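Local coordinates for leucine-rich-repeat protein (Methanosarcina barkeri, PDB 4WNR) that binds GDP and magnesium through its Roc G-protein domain, this Roc-COR piece belonging to a larger protein that probably also acts as a serine/threonine kinase, at residues I205-E219 with S245-I259. Sequence-based numbering, arbitrary orientation.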
loop_
_atom_site.group_PDB
_atom_site.type_symbol
_atom_site.label_atom_id
_atom_site.label_comp_id
_atom_site.label_asym_id
_atom_site.label_seq_id
_atom_site.Cartn_x
_atom_site.Cartn_y
_atom_site.Cartn_z
ATOM N N ILE A 205 19.412 6.339 5.283
ATOM C CA ILE A 205 19.956 5.990 3.966
ATOM C C ILE A 205 19.887 7.193 3.022
ATOM O O ILE A 205 18.922 7.959 3.044
ATOM C CB ILE A 205 19.226 4.773 3.349
ATOM C CG1 ILE A 205 19.499 3.518 4.190
ATOM C CG2 ILE A 205 19.670 4.540 1.905
ATOM C CD1 ILE A 205 18.715 2.290 3.773
ATOM N N GLU A 206 20.922 7.339 2.194
ATOM C CA GLU A 206 21.053 8.485 1.290
ATOM C C GLU A 206 21.248 8.047 -0.163
ATOM O O GLU A 206 21.833 6.998 -0.439
ATOM C CB GLU A 206 22.196 9.405 1.739
ATOM C CG GLU A 206 23.513 8.698 2.037
ATOM C CD GLU A 206 24.614 9.651 2.470
ATOM O OE1 GLU A 206 24.301 10.744 2.991
ATOM O OE2 GLU A 206 25.801 9.301 2.296
ATOM N N TRP A 207 20.749 8.877 -1.078
ATOM C CA TRP A 207 20.682 8.563 -2.506
ATOM C C TRP A 207 21.521 9.517 -3.346
ATOM O O TRP A 207 21.817 10.632 -2.922
ATOM C CB TRP A 207 19.235 8.687 -2.983
ATOM C CG TRP A 207 18.367 7.499 -2.740
ATOM C CD1 TRP A 207 18.624 6.431 -1.928
ATOM C CD2 TRP A 207 17.068 7.279 -3.294
ATOM N NE1 TRP A 207 17.571 5.550 -1.961
ATOM C CE2 TRP A 207 16.601 6.050 -2.790
ATOM C CE3 TRP A 207 16.254 8.002 -4.175
ATOM C CZ2 TRP A 207 15.360 5.524 -3.138
ATOM C CZ3 TRP A 207 15.018 7.478 -4.521
ATOM C CH2 TRP A 207 14.583 6.250 -4.002
ATOM N N ALA A 208 21.871 9.078 -4.553
ATOM C CA ALA A 208 22.477 9.953 -5.554
ATOM C C ALA A 208 21.402 10.832 -6.189
ATOM O O ALA A 208 20.209 10.547 -6.073
ATOM C CB ALA A 208 23.182 9.132 -6.620
ATOM N N LYS A 209 21.831 11.894 -6.863
ATOM C CA LYS A 209 20.902 12.839 -7.499
ATOM C C LYS A 209 20.070 12.188 -8.604
ATOM O O LYS A 209 18.896 12.516 -8.777
ATOM C CB LYS A 209 21.661 14.041 -8.073
ATOM C CG LYS A 209 22.282 14.943 -7.018
ATOM C CD LYS A 209 23.228 15.964 -7.633
ATOM C CE LYS A 209 24.558 15.337 -8.027
ATOM N NZ LYS A 209 25.517 16.344 -8.558
ATOM N N SER A 210 20.687 11.270 -9.344
ATOM C CA SER A 210 20.020 10.580 -10.454
ATOM C C SER A 210 18.826 9.738 -9.993
ATOM O O SER A 210 17.823 9.640 -10.699
ATOM C CB SER A 210 21.019 9.695 -11.206
ATOM O OG SER A 210 21.701 8.825 -10.317
ATOM N N TRP A 211 18.940 9.142 -8.808
ATOM C CA TRP A 211 17.875 8.306 -8.246
ATOM C C TRP A 211 16.625 9.130 -7.914
ATOM O O TRP A 211 15.503 8.655 -8.090
ATOM C CB TRP A 211 18.377 7.563 -7.001
ATOM C CG TRP A 211 19.341 6.438 -7.303
ATOM C CD1 TRP A 211 20.221 6.365 -8.344
ATOM C CD2 TRP A 211 19.531 5.240 -6.537
ATOM N NE1 TRP A 211 20.936 5.196 -8.282
ATOM C CE2 TRP A 211 20.534 4.487 -7.181
ATOM C CE3 TRP A 211 18.947 4.730 -5.371
ATOM C CZ2 TRP A 211 20.968 3.249 -6.700
ATOM C CZ3 TRP A 211 19.380 3.498 -4.893
ATOM C CH2 TRP A 211 20.382 2.773 -5.557
ATOM N N PHE A 212 16.826 10.359 -7.441
ATOM C CA PHE A 212 15.720 11.292 -7.194
ATOM C C PHE A 212 15.072 11.762 -8.494
ATOM O O PHE A 212 13.862 11.983 -8.542
ATOM C CB PHE A 212 16.200 12.513 -6.401
ATOM C CG PHE A 212 16.503 12.222 -4.960
ATOM C CD1 PHE A 212 15.478 11.972 -4.059
ATOM C CD2 PHE A 212 17.813 12.211 -4.500
ATOM C CE1 PHE A 212 15.753 11.706 -2.728
ATOM C CE2 PHE A 212 18.094 11.948 -3.170
ATOM C CZ PHE A 212 17.063 11.694 -2.283
ATOM N N GLU A 213 15.883 11.932 -9.537
ATOM C CA GLU A 213 15.381 12.349 -10.849
ATOM C C GLU A 213 14.519 11.258 -11.489
ATOM O O GLU A 213 13.489 11.555 -12.095
ATOM C CB GLU A 213 16.537 12.736 -11.778
ATOM C CG GLU A 213 17.254 14.021 -11.378
ATOM C CD GLU A 213 16.402 15.268 -11.566
ATOM O OE1 GLU A 213 15.815 15.436 -12.657
ATOM O OE2 GLU A 213 16.326 16.086 -10.624
ATOM N N VAL A 214 14.942 10.002 -11.346
ATOM C CA VAL A 214 14.140 8.858 -11.785
ATOM C C VAL A 214 12.835 8.795 -10.989
ATOM O O VAL A 214 11.767 8.554 -11.554
ATOM C CB VAL A 214 14.911 7.525 -11.631
ATOM C CG1 VAL A 214 13.998 6.326 -11.856
ATOM C CG2 VAL A 214 16.079 7.473 -12.604
ATOM N N LYS A 215 12.935 9.021 -9.682
ATOM C CA LYS A 215 11.777 8.994 -8.789
ATOM C C LYS A 215 10.751 10.060 -9.172
ATOM O O LYS A 215 9.579 9.751 -9.382
ATOM C CB LYS A 215 12.226 9.186 -7.335
ATOM C CG LYS A 215 11.097 9.198 -6.314
ATOM C CD LYS A 215 11.640 9.264 -4.895
ATOM C CE LYS A 215 10.565 9.664 -3.898
ATOM N NZ LYS A 215 10.221 11.112 -3.982
ATOM N N THR A 216 11.203 11.308 -9.266
ATOM C CA THR A 216 10.320 12.437 -9.583
ATOM C C THR A 216 9.739 12.356 -10.998
ATOM O O THR A 216 8.639 12.852 -11.249
ATOM C CB THR A 216 11.045 13.788 -9.416
ATOM O OG1 THR A 216 12.283 13.760 -10.135
ATOM C CG2 THR A 216 11.320 14.072 -7.945
ATOM N N LYS A 217 10.481 11.735 -11.910
ATOM C CA LYS A 217 10.002 11.495 -13.274
ATOM C C LYS A 217 8.784 10.567 -13.253
ATOM O O LYS A 217 7.773 10.842 -13.904
ATOM C CB LYS A 217 11.121 10.887 -14.130
ATOM C CG LYS A 217 10.811 10.758 -15.615
ATOM C CD LYS A 217 10.741 12.108 -16.313
ATOM C CE LYS A 217 10.850 11.962 -17.825
ATOM N NZ LYS A 217 9.801 11.074 -18.404
ATOM N N LEU A 218 8.894 9.478 -12.493
ATOM C CA LEU A 218 7.817 8.492 -12.356
ATOM C C LEU A 218 6.577 9.066 -11.667
ATOM O O LEU A 218 5.451 8.715 -12.021
ATOM C CB LEU A 218 8.311 7.264 -11.585
ATOM C CG LEU A 218 9.357 6.397 -12.295
ATOM C CD1 LEU A 218 10.096 5.517 -11.299
ATOM C CD2 LEU A 218 8.716 5.549 -13.383
ATOM N N GLU A 219 6.791 9.943 -10.690
ATOM C CA GLU A 219 5.692 10.549 -9.932
ATOM C C GLU A 219 4.801 11.436 -10.802
ATOM O O GLU A 219 3.576 11.394 -10.684
ATOM C CB GLU A 219 6.232 11.358 -8.748
ATOM C CG GLU A 219 6.743 10.498 -7.603
ATOM C CD GLU A 219 7.407 11.303 -6.499
ATOM O OE1 GLU A 219 7.258 12.544 -6.474
ATOM O OE2 GLU A 219 8.083 10.690 -5.648
ATOM N N SER A 245 22.284 -1.266 -9.912
ATOM C CA SER A 245 21.731 -0.055 -9.298
ATOM C C SER A 245 20.253 0.139 -9.648
ATOM O O SER A 245 19.476 0.631 -8.828
ATOM C CB SER A 245 22.533 1.178 -9.726
ATOM O OG SER A 245 23.878 1.092 -9.287
ATOM N N GLN A 246 19.879 -0.248 -10.865
ATOM C CA GLN A 246 18.488 -0.158 -11.326
ATOM C C GLN A 246 17.541 -1.031 -10.495
ATOM O O GLN A 246 16.425 -0.616 -10.179
ATOM C CB GLN A 246 18.387 -0.540 -12.807
ATOM C CG GLN A 246 18.796 0.575 -13.759
ATOM C CD GLN A 246 19.014 0.103 -15.189
ATOM O OE1 GLN A 246 19.014 -1.096 -15.472
ATOM N NE2 GLN A 246 19.214 1.052 -16.099
ATOM N N ASN A 247 17.996 -2.232 -10.146
ATOM C CA ASN A 247 17.186 -3.185 -9.379
ATOM C C ASN A 247 17.044 -2.818 -7.900
ATOM O O ASN A 247 16.030 -3.130 -7.275
ATOM C CB ASN A 247 17.759 -4.599 -9.508
ATOM C CG ASN A 247 17.650 -5.149 -10.919
ATOM O OD1 ASN A 247 17.210 -4.457 -11.841
ATOM N ND2 ASN A 247 18.050 -6.402 -11.096
ATOM N N THR A 248 18.065 -2.174 -7.342
ATOM C CA THR A 248 18.001 -1.671 -5.970
ATOM C C THR A 248 16.998 -0.521 -5.876
ATOM O O THR A 248 16.318 -0.362 -4.862
ATOM C CB THR A 248 19.383 -1.193 -5.482
ATOM O OG1 THR A 248 20.322 -2.269 -5.585
ATOM C CG2 THR A 248 19.330 -0.720 -4.029
ATOM N N LEU A 249 16.905 0.264 -6.946
ATOM C CA LEU A 249 16.040 1.441 -6.985
ATOM C C LEU A 249 14.549 1.082 -7.013
ATOM O O LEU A 249 13.752 1.721 -6.330
ATOM C CB LEU A 249 16.404 2.320 -8.188
ATOM C CG LEU A 249 15.635 3.631 -8.390
ATOM C CD1 LEU A 249 15.637 4.491 -7.135
ATOM C CD2 LEU A 249 16.223 4.406 -9.562
ATOM N N VAL A 250 14.176 0.071 -7.800
ATOM C CA VAL A 250 12.770 -0.376 -7.864
ATOM C C VAL A 250 12.282 -0.956 -6.539
ATOM O O VAL A 250 11.116 -0.783 -6.181
ATOM C CB VAL A 250 12.494 -1.409 -8.989
ATOM C CG1 VAL A 250 12.637 -0.764 -10.351
ATOM C CG2 VAL A 250 13.399 -2.630 -8.881
ATOM N N ASP A 251 13.171 -1.646 -5.825
ATOM C CA ASP A 251 12.848 -2.186 -4.503
ATOM C C ASP A 251 12.487 -1.063 -3.535
ATOM O O ASP A 251 11.539 -1.187 -2.760
ATOM C CB ASP A 251 14.014 -3.009 -3.948
ATOM C CG ASP A 251 14.223 -4.315 -4.704
ATOM O OD1 ASP A 251 13.718 -4.447 -5.838
ATOM O OD2 ASP A 251 14.898 -5.215 -4.160
ATOM N N PHE A 252 13.244 0.032 -3.590
ATOM C CA PHE A 252 12.934 1.229 -2.809
ATOM C C PHE A 252 11.633 1.875 -3.280
ATOM O O PHE A 252 10.729 2.116 -2.482
ATOM C CB PHE A 252 14.067 2.257 -2.904
ATOM C CG PHE A 252 15.129 2.102 -1.849
ATOM C CD1 PHE A 252 14.865 2.431 -0.526
ATOM C CD2 PHE A 252 16.401 1.653 -2.182
ATOM C CE1 PHE A 252 15.841 2.298 0.447
ATOM C CE2 PHE A 252 17.382 1.519 -1.212
ATOM C CZ PHE A 252 17.102 1.843 0.104
ATOM N N LEU A 253 11.554 2.154 -4.578
ATOM C CA LEU A 253 10.371 2.788 -5.178
ATOM C C LEU A 253 9.081 2.014 -4.894
ATOM O O LEU A 253 8.017 2.611 -4.720
ATOM C CB LEU A 253 10.554 2.954 -6.693
ATOM C CG LEU A 253 11.586 3.991 -7.150
ATOM C CD1 LEU A 253 11.915 3.799 -8.622
ATOM C CD2 LEU A 253 11.097 5.408 -6.895
ATOM N N ASN A 254 9.183 0.689 -4.851
ATOM C CA ASN A 254 8.055 -0.160 -4.479
ATOM C C ASN A 254 7.654 0.060 -3.020
ATOM O O ASN A 254 6.472 0.229 -2.708
ATOM C CB ASN A 254 8.395 -1.635 -4.709
ATOM C CG ASN A 254 7.220 -2.555 -4.435
ATOM O OD1 ASN A 254 6.110 -2.314 -4.906
ATOM N ND2 ASN A 254 7.458 -3.620 -3.675
ATOM N N ASP A 255 8.650 0.061 -2.139
ATOM C CA ASP A 255 8.428 0.265 -0.706
ATOM C C ASP A 255 7.963 1.687 -0.379
ATOM O O ASP A 255 7.189 1.887 0.556
ATOM C CB ASP A 255 9.700 -0.063 0.081
ATOM C CG ASP A 255 10.106 -1.523 -0.045
ATOM O OD1 ASP A 255 9.476 -2.255 -0.838
ATOM O OD2 ASP A 255 11.058 -1.940 0.647
ATOM N N LEU A 256 8.437 2.664 -1.148
ATOM C CA LEU A 256 8.021 4.059 -0.979
ATOM C C LEU A 256 6.613 4.319 -1.512
ATOM O O LEU A 256 5.986 5.313 -1.148
ATOM C CB LEU A 256 9.006 5.001 -1.677
ATOM C CG LEU A 256 10.420 5.065 -1.091
ATOM C CD1 LEU A 256 11.319 5.904 -1.986
ATOM C CD2 LEU A 256 10.410 5.614 0.328
ATOM N N GLY A 257 6.132 3.435 -2.381
ATOM C CA GLY A 257 4.789 3.549 -2.947
ATOM C C GLY A 257 4.729 4.357 -4.232
ATOM O O GLY A 257 3.646 4.751 -4.670
ATOM N N VAL A 258 5.888 4.605 -4.838
ATOM C CA VAL A 258 5.960 5.318 -6.117
ATOM C C VAL A 258 5.457 4.399 -7.229
ATOM O O VAL A 258 4.736 4.835 -8.129
ATOM C CB VAL A 258 7.396 5.785 -6.435
ATOM C CG1 VAL A 258 7.446 6.504 -7.779
ATOM C CG2 VAL A 258 7.915 6.700 -5.335
ATOM N N ILE A 259 5.858 3.133 -7.153
ATOM C CA ILE A 259 5.355 2.091 -8.045
ATOM C C ILE A 259 4.854 0.905 -7.229
ATOM O O ILE A 259 5.077 0.832 -6.022
ATOM C CB ILE A 259 6.440 1.603 -9.029
ATOM C CG1 ILE A 259 7.639 1.011 -8.274
ATOM C CG2 ILE A 259 6.877 2.747 -9.935
ATOM C CD1 ILE A 259 8.662 0.336 -9.165
#
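W207 and F252 form a T-shaped pair. The edge of the W207 indole points at the face of F252, with planes at 79° and the five-membered ring centroid of W207 5.1 Å from the ring centroid of F252. W207 NE1 sits over the centre of the phenyl ring. I205 CD1 reaches the rim of the same ring, 4.0 Å from F252 CZ. L249 splits its two methyls. L249 CD1 lies over one face of W207, a CH-pi contact 4.2 Å from the centroid of the six-membered ring, and also touches W211 CE3. L249 CD2 meets V214 CG1 at 3.7 Å. L249 CG stands anti to the backbone N (chi1 -178°), which swings both methyls onto the 205-219 segment. W211 CE3 also rests on a W207 face, near the rim, while W207 CE3 lies over the centre of the F212 ring. An alanine in place of W207 would probably open a gap at the face of F252 and beside L249 and take away the ring that W211 CE3 rests on.

Further along, L218 CD1 meets L253 CD1 at 3.7 Å. L253 CD2 lies against the aliphatic stem of K215. The K215 chain bends only at its last torsion, and K215 NZ bonds E219 OE2 on its syn side at 2.7 Å. E41 is a second salt-bridge partner of K215. V258 CG1 packs on L218 CB. A Schellman motif ends the helix here: G257, with positive phi, is its C-prime residue, and V258 N bonds L253 O.

Helices 209-219 and 245-256 cross at -50° within the COR region. W207 pairs by backbone with K37 of strand 36-47, joining this helix pair to the central sheet of the Roc domain. R114 makes a cation-pi contact with F252. The K215-E219 salt bridge lies within one segment, so the joint itself rests on side-chain shape and on aromatic and aliphatic contact.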